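PDB 3E49: 3-keto-5-aminohexanoate cleavage enzyme from Burkholderia xenovorans LB400, which probably cleaves 3-keto-5-aminohexanoate or a related beta-keto acid with the help of a bound zinc ion, using a TIM-barrel fold. Local coordinates for residues Arg168-Cys173 with Phe196-Phe201; Trp231-Ala236 with Gln250-Arg255. One frame throughout, in Å; residues are numbered along the deposited sequence.

Contact 1 (Arg168-Cys173 with Phe196-Phe201); sequences RFEFEC and FVQTVF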
loop_
_atom_site.group_PDB
_atom_site.type_symbol
_atom_site.label_atom_id
_atom_site.label_comp_id
_atom_site.label_asym_id
_atom_site.label_seq_id
_atom_site.Cartn_x
_atom_site.Cartn_y
_atom_site.Cartn_z
ATOM N N ARG A 168 18.330 -17.264 20.630
ATOM C CA ARG A 168 17.861 -16.610 19.423
ATOM C C ARG A 168 16.791 -15.626 19.834
ATOM O O ARG A 168 16.306 -15.655 20.955
ATOM C CB ARG A 168 17.424 -17.601 18.365
ATOM C CG ARG A 168 18.653 -18.399 17.850
ATOM C CD ARG A 168 18.340 -19.460 16.829
ATOM N NE ARG A 168 17.750 -18.856 15.663
ATOM C CZ ARG A 168 18.413 -18.220 14.710
ATOM N NH1 ARG A 168 19.730 -18.104 14.726
ATOM N NH2 ARG A 168 17.724 -17.688 13.716
ATOM N N PHE A 169 16.446 -14.734 18.943
ATOM C CA PHE A 169 15.590 -13.624 19.365
ATOM C C PHE A 169 14.244 -13.491 18.734
ATOM O O PHE A 169 14.053 -13.816 17.568
ATOM C CB PHE A 169 16.335 -12.325 19.128
ATOM C CG PHE A 169 17.673 -12.273 19.811
ATOM C CD1 PHE A 169 17.770 -11.941 21.149
ATOM C CD2 PHE A 169 18.836 -12.595 19.110
ATOM C CE1 PHE A 169 19.014 -11.911 21.777
ATOM C CE2 PHE A 169 20.078 -12.572 19.744
ATOM C CZ PHE A 169 20.166 -12.228 21.065
ATOM N N GLU A 170 13.324 -12.996 19.558
ATOM C CA GLU A 170 12.018 -12.551 19.123
ATOM C C GLU A 170 12.277 -11.051 18.958
ATOM O O GLU A 170 12.369 -10.330 19.955
ATOM C CB GLU A 170 10.927 -12.824 20.188
ATOM C CG GLU A 170 9.533 -12.272 19.845
ATOM C CD GLU A 170 8.568 -12.239 21.018
ATOM O OE1 GLU A 170 9.008 -12.336 22.177
ATOM O OE2 GLU A 170 7.343 -12.057 20.793
ATOM N N PHE A 171 12.460 -10.599 17.707
ATOM C CA PHE A 171 12.719 -9.205 17.413
ATOM C C PHE A 171 11.390 -8.452 17.456
ATOM O O PHE A 171 10.513 -8.669 16.617
ATOM C CB PHE A 171 13.401 -9.034 16.050
ATOM C CG PHE A 171 14.716 -9.805 15.916
ATOM C CD1 PHE A 171 15.887 -9.247 16.428
ATOM C CD2 PHE A 171 14.767 -10.997 15.227
ATOM C CE1 PHE A 171 17.096 -9.921 16.316
ATOM C CE2 PHE A 171 15.969 -11.713 15.145
ATOM C CZ PHE A 171 17.142 -11.141 15.667
ATOM N N GLU A 172 11.246 -7.584 18.453
ATOM C CA GLU A 172 10.028 -6.835 18.669
ATOM C C GLU A 172 10.177 -5.553 17.911
ATOM O O GLU A 172 10.978 -4.701 18.283
ATOM C CB GLU A 172 9.818 -6.573 20.146
ATOM C CG GLU A 172 9.515 -7.815 20.903
ATOM C CD GLU A 172 9.398 -7.564 22.402
ATOM O OE1 GLU A 172 10.173 -6.708 22.936
ATOM O OE2 GLU A 172 8.545 -8.252 23.019
ATOM N N CYS A 173 9.445 -5.456 16.816
ATOM C CA CYS A 173 9.527 -4.296 15.933
ATOM C C CYS A 173 8.227 -3.495 16.035
ATOM O O CYS A 173 7.173 -3.937 15.589
ATOM C CB CYS A 173 9.796 -4.748 14.508
ATOM S SG CYS A 173 11.364 -5.734 14.361
ATOM N N PHE A 196 12.952 -14.155 13.733
ATOM C CA PHE A 196 11.600 -14.165 14.307
ATOM C C PHE A 196 11.194 -12.705 14.540
ATOM O O PHE A 196 11.665 -12.028 15.459
ATOM C CB PHE A 196 11.598 -15.001 15.576
ATOM C CG PHE A 196 10.241 -15.251 16.173
ATOM C CD1 PHE A 196 9.110 -15.441 15.378
ATOM C CD2 PHE A 196 10.113 -15.404 17.556
ATOM C CE1 PHE A 196 7.870 -15.714 15.957
ATOM C CE2 PHE A 196 8.878 -15.671 18.138
ATOM C CZ PHE A 196 7.756 -15.837 17.324
ATOM N N VAL A 197 10.386 -12.209 13.617
ATOM C CA VAL A 197 9.994 -10.786 13.615
ATOM C C VAL A 197 8.586 -10.661 14.173
ATOM O O VAL A 197 7.614 -11.176 13.597
ATOM C CB VAL A 197 10.158 -10.190 12.211
ATOM C CG1 VAL A 197 9.683 -8.754 12.217
ATOM C CG2 VAL A 197 11.636 -10.285 11.688
ATOM N N GLN A 198 8.494 -10.026 15.341
ATOM C CA GLN A 198 7.249 -9.840 16.036
ATOM C C GLN A 198 6.881 -8.368 15.806
ATOM O O GLN A 198 7.477 -7.439 16.376
ATOM C CB GLN A 198 7.370 -10.145 17.535
ATOM C CG GLN A 198 6.075 -10.037 18.324
ATOM C CD GLN A 198 5.184 -11.256 18.082
ATOM O OE1 GLN A 198 4.131 -11.164 17.469
ATOM N NE2 GLN A 198 5.666 -12.444 18.499
ATOM N N THR A 199 5.921 -8.165 14.945
ATOM C CA THR A 199 5.463 -6.780 14.629
ATOM C C THR A 199 4.391 -6.429 15.619
ATOM O O THR A 199 3.386 -7.148 15.737
ATOM C CB THR A 199 4.972 -6.627 13.176
ATOM O OG1 THR A 199 3.920 -7.548 12.913
ATOM C CG2 THR A 199 6.134 -6.790 12.157
ATOM N N VAL A 200 4.638 -5.322 16.348
ATOM C CA VAL A 200 3.822 -4.843 17.482
ATOM C C VAL A 200 3.028 -3.614 17.137
ATOM O O VAL A 200 3.622 -2.575 16.838
ATOM C CB VAL A 200 4.722 -4.475 18.701
ATOM C CG1 VAL A 200 3.896 -4.065 19.921
ATOM C CG2 VAL A 200 5.612 -5.724 19.084
ATOM N N PHE A 201 1.702 -3.731 17.201
ATOM C CA PHE A 201 0.796 -2.613 16.808
ATOM C C PHE A 201 -0.030 -2.110 17.933
ATOM O O PHE A 201 -0.482 -2.871 18.767
ATOM C CB PHE A 201 -0.217 -3.106 15.749
ATOM C CG PHE A 201 0.436 -3.749 14.557
ATOM C CD1 PHE A 201 0.874 -2.991 13.502
ATOM C CD2 PHE A 201 0.656 -5.119 14.527
ATOM C CE1 PHE A 201 1.520 -3.577 12.418
ATOM C CE2 PHE A 201 1.300 -5.730 13.438
ATOM C CZ PHE A 201 1.753 -4.940 12.386
HETATM O O HOH W 1 15.112 -14.960 15.603
#

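Contact 2 (Trp231-Ala236 with Gln250-Arg255); sequences WSILGA and QGANVR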
loop_
_atom_site.group_PDB
_atom_site.type_symbol
_atom_site.label_atom_id
_atom_site.label_comp_id
_atom_site.label_asym_id
_atom_site.label_seq_id
_atom_site.Cartn_x
_atom_site.Cartn_y
_atom_site.Cartn_z
ATOM N N TRP A 231 7.260 -14.396 10.542
ATOM C CA TRP A 231 6.464 -13.261 10.980
ATOM C C TRP A 231 5.442 -13.586 12.043
ATOM O O TRP A 231 4.691 -14.557 11.915
ATOM C CB TRP A 231 5.771 -12.730 9.747
ATOM C CG TRP A 231 4.962 -11.491 9.974
ATOM C CD1 TRP A 231 5.224 -10.501 10.875
ATOM C CD2 TRP A 231 3.844 -11.058 9.199
ATOM N NE1 TRP A 231 4.292 -9.486 10.726
ATOM C CE2 TRP A 231 3.437 -9.816 9.710
ATOM C CE3 TRP A 231 3.134 -11.611 8.126
ATOM C CZ2 TRP A 231 2.342 -9.114 9.181
ATOM C CZ3 TRP A 231 2.022 -10.916 7.626
ATOM C CH2 TRP A 231 1.656 -9.689 8.155
ATOM N N SER A 232 5.387 -12.747 13.092
ATOM C CA SER A 232 4.358 -12.912 14.098
ATOM C C SER A 232 3.753 -11.548 14.333
ATOM O O SER A 232 4.405 -10.536 14.241
ATOM C CB SER A 232 4.889 -13.470 15.403
ATOM O OG SER A 232 3.842 -13.795 16.285
ATOM N N ILE A 233 2.493 -11.587 14.659
ATOM C CA ILE A 233 1.711 -10.383 14.893
ATOM C C ILE A 233 1.337 -10.243 16.355
ATOM O O ILE A 233 0.823 -11.201 16.969
ATOM C CB ILE A 233 0.432 -10.468 14.058
ATOM C CG1 ILE A 233 0.729 -10.281 12.542
ATOM C CG2 ILE A 233 -0.499 -9.335 14.482
ATOM C CD1 ILE A 233 1.254 -11.484 11.802
ATOM N N LEU A 234 1.530 -9.023 16.898
ATOM C CA LEU A 234 1.125 -8.690 18.236
ATOM C C LEU A 234 0.279 -7.416 18.135
ATOM O O LEU A 234 0.799 -6.376 17.808
ATOM C CB LEU A 234 2.327 -8.363 19.113
ATOM C CG LEU A 234 2.149 -8.248 20.630
ATOM C CD1 LEU A 234 3.493 -7.821 21.259
ATOM C CD2 LEU A 234 1.046 -7.271 21.038
ATOM N N GLY A 235 -1.005 -7.549 18.335
ATOM C CA GLY A 235 -1.888 -6.393 18.435
ATOM C C GLY A 235 -2.185 -6.108 19.873
ATOM O O GLY A 235 -2.661 -6.989 20.599
ATOM N N ALA A 236 -2.014 -4.839 20.286
ATOM C CA ALA A 236 -2.226 -4.472 21.656
ATOM C C ALA A 236 -3.718 -4.298 21.984
ATOM O O ALA A 236 -4.550 -3.816 21.166
ATOM C CB ALA A 236 -1.458 -3.216 21.998
ATOM N N GLN A 250 -2.893 -14.917 6.211
ATOM C CA GLN A 250 -1.983 -14.749 5.139
ATOM C C GLN A 250 -0.656 -15.389 5.432
ATOM O O GLN A 250 0.369 -14.975 4.915
ATOM C CB GLN A 250 -1.828 -13.279 4.739
ATOM C CG GLN A 250 -1.233 -12.400 5.802
ATOM C CD GLN A 250 -1.345 -10.937 5.424
ATOM O OE1 GLN A 250 -0.497 -10.408 4.686
ATOM N NE2 GLN A 250 -2.359 -10.278 5.937
ATOM N N GLY A 251 -0.695 -16.391 6.296
ATOM C CA GLY A 251 0.492 -17.215 6.566
ATOM C C GLY A 251 1.339 -16.818 7.761
ATOM O O GLY A 251 2.359 -17.436 8.017
ATOM N N ALA A 252 0.937 -15.779 8.492
ATOM C CA ALA A 252 1.736 -15.360 9.637
ATOM C C ALA A 252 1.443 -16.193 10.905
ATOM O O ALA A 252 0.476 -16.976 10.974
ATOM C CB ALA A 252 1.472 -13.912 9.957
ATOM N N ASN A 253 2.285 -15.957 11.908
ATOM C CA ASN A 253 2.169 -16.555 13.212
ATOM C C ASN A 253 1.550 -15.538 14.131
ATOM O O ASN A 253 1.415 -14.387 13.751
ATOM C CB ASN A 253 3.533 -17.028 13.640
ATOM C CG ASN A 253 4.063 -18.027 12.654
ATOM O OD1 ASN A 253 3.539 -19.146 12.560
ATOM N ND2 ASN A 253 5.053 -17.620 11.868
ATOM N N VAL A 254 1.140 -15.950 15.324
ATOM C CA VAL A 254 0.344 -15.046 16.175
ATOM C C VAL A 254 0.810 -14.945 17.628
ATOM O O VAL A 254 1.302 -15.906 18.193
ATOM C CB VAL A 254 -1.123 -15.516 16.159
ATOM C CG1 VAL A 254 -1.678 -15.490 14.717
ATOM C CG2 VAL A 254 -1.267 -16.956 16.770
ATOM N N ARG A 255 0.578 -13.805 18.257
ATOM C CA ARG A 255 0.931 -13.608 19.660
ATOM C C ARG A 255 -0.275 -13.132 20.404
ATOM O O ARG A 255 -0.948 -12.197 19.962
ATOM C CB ARG A 255 2.088 -12.636 19.862
ATOM C CG ARG A 255 2.376 -12.302 21.292
ATOM C CD ARG A 255 3.681 -11.644 21.455
ATOM N NE ARG A 255 3.737 -10.930 22.720
ATOM C CZ ARG A 255 4.795 -10.298 23.193
ATOM N NH1 ARG A 255 5.965 -10.367 22.592
ATOM N NH2 ARG A 255 4.680 -9.620 24.308
HETATM O O HOH W 2 4.210 -16.312 17.360
HETATM O O HOH W 3 -2.063 -10.287 18.386
#

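Contact 1 (Arg168-Cys173 with Phe196-Phe201)
Glu170 and Phe196 both turn CG anti to their backbone N (chi1 175° for Glu170), which lays carboxylate arm and ring side by side, pointing the same way into the barrel. The two strands, 168-173 and 196-201, are parallel neighbours of the TIM barrel, joined by helix 176-187 in a beta-alpha-beta crossover. CB of Glu170 sits 3.8 Å from CD2 of Phe196, and the extended chain then runs past the ring, with CG 3.9 Å from CE2 of Phe196. The carboxylate ends beside the Gln198 side chain, its plane only 18° from that of the Phe196 ring. Beyond the two strands, OE1 of Glu170 accepts from the zinc ligand His50 and from Asn84, while OE2 pairs with Arg255; these bonds fix the carboxylate's rotation and make Glu170 a second-shell residue of the metal site. Phe171, Cys173 and Val197 project from the other face of the sheet, toward helix 176-187. There the edge of the Phe171 ring meets the Phe196 backbone, and Phe169 CB lies over the rim of one ring face. SG of Cys173 touches CG1 of Val197 at 4.1 Å.

Four backbone hydrogen bonds hold the strands in parallel register, starting with Phe171 N to Phe196 O (2.8 Å), which meets the carbonyl almost head-on. Water 1 sits between Phe169 O and Phe196 N at the start of the pair, accepting from the latter. At the far end Val200 N donates to Cys173 O over 3.0 Å, from 36° above the carbonyl plane.

Contact 2 (Trp231-Ala236 with Gln250-Arg255)
Arg255 and Leu234 run side by side from adjacent parallel strands of the TIM barrel, linked through helix 240-248 as a beta-alpha-beta unit. CB of Arg255 lies 3.5 Å from Ile233 O, which accepts the Arg255 backbone N-H. With CG anti to the backbone N (chi1 174°), the chain extends along Leu234: CG lies 4.1 Å and CD 3.8 Å from Leu234 CG, and NE is 3.4 Å from Leu234 CD1. CZ sits 3.4 Å from that same CD1 methyl, which lies over the centre of one guanidinium face. NE forms a salt bridge with Asp260, NH1 turns to Glu170, and NH2 forms a long, weak ion pair with the zinc ligand Glu259.

In the loop leading into strand 253-256, Ala252 CB packs 3.4 Å from Trp231 CE3, near the rim of the indole, while Gln250 OE1, held by Arg218, lies at the ring's edge. Trp231 and Gln250 line the 2-ethoxyethanol pocket. Just before Ala252, Gly251 takes positive phi as the C-prime residue of the Schellman motif ending the preceding helix. Trp231 O is gripped twice by Asn253, by the backbone N at 2.8 Å and, from above the carbonyl plane, by ND2 at 3.1 Å.

Overall arrangement
Both contacts are buried parallel strand pairs of the same barrel sheet, each closed by a beta-alpha-beta crossover, and strands 195-201 and 229-235 lie next to each other between them. Contact 1 is closer to the centre of the chain, with its acidic side chains near the zinc, while Phe171, Cys173 and Val197 on the opposite face meet helix 176-187. Contact 2 reaches further out: its loop end lines the 2-ethoxyethanol pocket, and Gln250 packs on Pro211 of a second subunit. Their chemistry is complementary in the barrel interior, where contact 1 supplies carboxylates and contact 2 a guanidinium, joined directly by a salt bridge.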